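Local coordinates for ABM domain-containing protein (Caulobacter crescentus, PDB 3BM7) that is of unknown function but belongs to the antibiotic biosynthesis monooxygenase (ABM) family, adopts a ferredoxin-like fold and is a putative oxidoreductase, at residues D43-A46 / K47-N51; A96-G99 / P100-G104. All blocks are in the same frame, centred on the assembly; numbering follows the deposited sequence. Where two conformers were deposited one is given.

Contact 1. Residues D43-A46 / K47-N51. With EDO (1,2-ethanediol), chain B.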
loop_
_atom_site.group_PDB
_atom_site.type_symbol
_atom_site.label_atom_id
_atom_site.label_comp_id
_atom_site.label_asym_id
_atom_site.label_seq_id
_atom_site.Cartn_x
_atom_site.Cartn_y
_atom_site.Cartn_z
ATOM N N ASP A 43 -7.259 -15.856 -6.558
ATOM C CA ASP A 43 -7.363 -16.292 -7.931
ATOM C C ASP A 43 -7.311 -15.069 -8.865
ATOM O O ASP A 43 -6.630 -15.091 -9.885
ATOM C CB ASP A 43 -8.651 -17.084 -8.102
ATOM C CG ASP A 43 -8.891 -17.489 -9.517
ATOM O OD1 ASP A 43 -8.409 -18.560 -9.914
ATOM O OD2 ASP A 43 -9.573 -16.738 -10.230
ATOM N N LEU A 44 -8.023 -14.008 -8.508
ATOM C CA LEU A 44 -7.977 -12.737 -9.248
ATOM C C LEU A 44 -6.539 -12.180 -9.279
ATOM O O LEU A 44 -5.978 -11.832 -10.329
ATOM C CB LEU A 44 -8.932 -11.716 -8.639
ATOM C CG LEU A 44 -8.790 -10.278 -9.159
ATOM C CD1 LEU A 44 -9.043 -10.207 -10.696
ATOM C CD2 LEU A 44 -9.684 -9.336 -8.351
ATOM N N ALA A 45 -5.920 -12.131 -8.117
ATOM C CA ALA A 45 -4.573 -11.565 -8.030
ATOM C C ALA A 45 -3.558 -12.284 -8.880
ATOM O O ALA A 45 -2.738 -11.644 -9.524
ATOM C CB ALA A 45 -4.131 -11.515 -6.551
ATOM N N ALA A 46 -3.615 -13.625 -8.947
ATOM C CA ALA A 46 -2.738 -14.360 -9.792
ATOM C C ALA A 46 -2.945 -13.976 -11.265
ATOM O O ALA A 46 -1.982 -13.869 -11.997
ATOM C CB ALA A 46 -2.951 -15.888 -9.579
ATOM N N LYS A 47 -4.193 -13.802 -11.701
ATOM C CA LYS A 47 -4.501 -13.380 -13.060
ATOM C C LYS A 47 -3.983 -11.965 -13.374
ATOM O O LYS A 47 -3.394 -11.714 -14.445
ATOM C CB LYS A 47 -6.006 -13.518 -13.336
ATOM C CG LYS A 47 -6.443 -15.005 -13.372
ATOM C CD LYS A 47 -7.948 -15.215 -13.473
ATOM C CE LYS A 47 -8.276 -16.740 -13.343
ATOM N NZ LYS A 47 -9.699 -17.010 -12.945
ATOM N N VAL A 48 -4.200 -11.085 -12.421
ATOM C CA VAL A 48 -3.772 -9.670 -12.535
ATOM C C VAL A 48 -2.261 -9.667 -12.741
ATOM O O VAL A 48 -1.743 -9.108 -13.727
ATOM C CB VAL A 48 -4.192 -8.829 -11.340
ATOM C CG1 VAL A 48 -3.455 -7.496 -11.402
ATOM C CG2 VAL A 48 -5.696 -8.617 -11.332
ATOM N N LYS A 49 -1.549 -10.295 -11.803
ATOM C CA LYS A 49 -0.059 -10.341 -11.918
ATOM C C LYS A 49 0.496 -11.038 -13.157
ATOM O O LYS A 49 1.499 -10.611 -13.773
ATOM C CB LYS A 49 0.550 -10.901 -10.631
ATOM C CG LYS A 49 0.224 -10.028 -9.465
ATOM C CD LYS A 49 0.878 -10.473 -8.182
ATOM C CE LYS A 49 -0.111 -10.546 -7.066
ATOM N NZ LYS A 49 0.577 -10.647 -5.765
ATOM N N ALA A 50 -0.153 -12.112 -13.589
ATOM C CA ALA A 50 0.276 -12.786 -14.706
ATOM C C ALA A 50 -0.018 -12.068 -16.012
ATOM O O ALA A 50 0.747 -12.227 -16.959
ATOM C CB ALA A 50 -0.399 -14.218 -14.744
ATOM N N ASN A 51 -1.145 -11.365 -16.104
ATOM C CA ASN A 51 -1.646 -10.815 -17.360
ATOM C C ASN A 51 -1.392 -9.344 -17.623
ATOM O O ASN A 51 -1.465 -8.915 -18.779
ATOM C CB ASN A 51 -3.156 -11.064 -17.483
ATOM C CG ASN A 51 -3.504 -12.522 -17.487
ATOM O OD1 ASN A 51 -2.776 -13.343 -18.053
ATOM N ND2 ASN A 51 -4.649 -12.865 -16.916
HETATM C C1 EDO B . 2.772 -9.591 -18.001
HETATM O O1 EDO B . 1.504 -10.077 -18.436
HETATM C C2 EDO B . 2.782 -9.543 -16.482
HETATM O O2 EDO B . 4.098 -9.222 -16.031
#

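Contact 2. Residues A96-G99 / P100-G104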
loop_
_atom_site.group_PDB
_atom_site.type_symbol
_atom_site.label_atom_id
_atom_site.label_comp_id
_atom_site.label_asym_id
_atom_site.label_seq_id
_atom_site.Cartn_x
_atom_site.Cartn_y
_atom_site.Cartn_z
ATOM N N ALA A 96 -18.125 -9.939 -9.329
ATOM C CA ALA A 96 -19.439 -10.599 -9.194
ATOM C C ALA A 96 -19.422 -11.739 -8.175
ATOM O O ALA A 96 -20.399 -11.947 -7.433
ATOM C CB ALA A 96 -19.899 -11.136 -10.565
ATOM N N ALA A 97 -18.317 -12.486 -8.148
ATOM C CA ALA A 97 -18.156 -13.617 -7.228
ATOM C C ALA A 97 -17.937 -13.133 -5.777
ATOM O O ALA A 97 -18.402 -13.779 -4.838
ATOM C CB ALA A 97 -17.005 -14.536 -7.691
HETATM N N MSE A 98 -17.255 -12.010 -5.588
HETATM C CA MSE A 98 -16.944 -11.515 -4.234
HETATM C C MSE A 98 -17.973 -10.607 -3.621
HETATM O O MSE A 98 -17.986 -10.432 -2.403
HETATM C CB MSE A 98 -15.610 -10.772 -4.217
HETATM C CG MSE A 98 -14.483 -11.656 -4.511
HETATM SE SE MSE A 98 -12.820 -10.697 -4.547
HETATM C CE MSE A 98 -13.477 -8.762 -4.663
ATOM N N GLY A 99 -18.818 -9.984 -4.440
ATOM C CA GLY A 99 -19.871 -9.131 -3.911
ATOM C C GLY A 99 -20.660 -9.756 -2.773
ATOM O O GLY A 99 -20.826 -9.128 -1.746
ATOM N N PRO A 100 -21.169 -10.987 -2.963
ATOM C CA PRO A 100 -21.978 -11.602 -1.914
ATOM C C PRO A 100 -21.270 -11.874 -0.608
ATOM O O PRO A 100 -21.952 -12.140 0.388
ATOM C CB PRO A 100 -22.468 -12.918 -2.555
ATOM C CG PRO A 100 -22.264 -12.741 -3.997
ATOM C CD PRO A 100 -21.138 -11.806 -4.186
ATOM N N THR A 101 -19.923 -11.813 -0.598
ATOM C CA THR A 101 -19.163 -11.980 0.646
ATOM C C THR A 101 -19.029 -10.687 1.448
ATOM O O THR A 101 -18.518 -10.704 2.555
ATOM C CB THR A 101 -17.739 -12.572 0.431
ATOM O OG1 THR A 101 -16.884 -11.606 -0.208
ATOM C CG2 THR A 101 -17.788 -13.858 -0.383
HETATM N N MSE A 102 -19.389 -9.556 0.840
HETATM C CA MSE A 102 -19.124 -8.267 1.456
HETATM C C MSE A 102 -20.059 -7.948 2.618
HETATM O O MSE A 102 -21.231 -8.338 2.611
HETATM C CB MSE A 102 -19.196 -7.155 0.406
HETATM C CG MSE A 102 -18.159 -7.282 -0.663
HETATM SE SE MSE A 102 -16.346 -7.040 0.034
HETATM C CE MSE A 102 -15.424 -8.159 -1.141
ATOM N N ALA A 103 -19.524 -7.247 3.620
ATOM C CA ALA A 103 -20.289 -6.777 4.785
ATOM C C ALA A 103 -20.680 -5.306 4.637
ATOM O O ALA A 103 -21.671 -4.857 5.214
ATOM C CB ALA A 103 -19.455 -6.986 6.074
ATOM N N GLY A 104 -19.916 -4.553 3.849
ATOM C CA GLY A 104 -20.115 -3.128 3.709
ATOM C C GLY A 104 -19.412 -2.585 2.494
ATOM O O GLY A 104 -18.630 -3.308 1.849
#

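Contact 1. Residues D43-A46 / K47-N51
In the conformer of D43 described, D43 and K47 form an i to i+4 salt bridge on the outer surface of helix 34-51, with K47 NZ 2.7 Å from D43 OD2. The ammonium group comes in on the syn lone pair of OD2, the side that faces OD1; D43 OD1 itself stays 3.6 Å from K47 NZ, and the bridge is made through OD2 rather than shared evenly between the two oxygens. K47 reaches back towards the start of the helix because CG stands beside its own backbone N (chi1 -68°) and the chain beyond runs extended; on the way its CG passes 3.5 Å from D43 O. D43 meets it with CG turned anti to the backbone N (chi1 176°).

One helical position further on, the same spacing pairs two hydrocarbon groups, L44 CD1 resting 3.8 Å from V48 CG2. Both residues are buried, and both also pack on Y58 of strand 55-62, while L44 extends to Y90 and A94 of helix 89-98. K49, bent at chi3, brings its CE to 4.2 Å from A45 CB, and its NZ makes a weak hydrogen bond to Y58 O.

Main-chain bonds fix this spacing: V48 N to L44 O is short, and K49 N to A45 O is almost straight (175°), whereas K47 N to D43 O is weak. At the last turn, A50 O accepts a hydrogen bond from O1 of a 1,2-ethanediol, probably from the crystallisation liquor.

The helix is thus amphipathic: the charged pair, probably not permanent given a second D43 conformer, lies where solvent can compete, while branched apolar side chains face strand 55-62 and, for L44, helix 89-98.

Contact 2. Residues A96-G99 / P100-G104
The hydroxyl of T101 closes back on M98 O at the end of helix 89-98, where a short 3-10 turn leads the chain of this ferredoxin-like fold from its last helix into strand 102-113, outermost of the sheet within this chain. The tight part of the contact centres on that one carbonyl. T101 OG1 donates to M98 O at 2.7 Å, lying in the carbonyl plane on a lone pair, while T101 N, 3.0 Å from the same M98 O, approaches from well above the plane with an N-H...O angle of 144°. The two donors therefore use different directions of one acceptor. A chi1 of 71° sets OG1 between the backbone N and the carbonyl carbon, turning it back towards the helix. The next step repeats the i to i+3 pattern: M102 N donates to G99 O. T101 is buried, packing on F37 of helix 34-51 and V29 of strand 21-29, and backbone hydrogen bonding with Q30 ties it to the residue just after strand 21-29 of the same chain.

The opposite character belongs to A96, G99 and P100, which are exposed. P100 has no N-H to offer the helix, and its CD instead lies 3.3 Å from A96 O. Between these extremes the two selenomethionines meet only lightly. M102, bent at chi2 and chi3, curls back so that, in the M98 conformer described, its CE lies 4.0 Å from M98 CB.

Overall arrangement
The two contacts illustrate how i to i+3 and i to i+4 spacings serve different places in one fold. Contact 1 lies within helix 34-51 and is partly buried, with one face on the sheet; contact 2 is a surface contact at the junction between helix 89-98 and strand 102-113. Their centres are about 19 Å apart and they do not touch, yet helix 34-51 is common to both, carrying contact 1 and packing against the side chains of contact 2. Their chemistry differs accordingly: regular helical bonding with a charged pair and an apolar pair in contact 1, and in contact 2 a shared carbonyl acceptor, a proline and a light contact between two selenomethionines where the helix gives way.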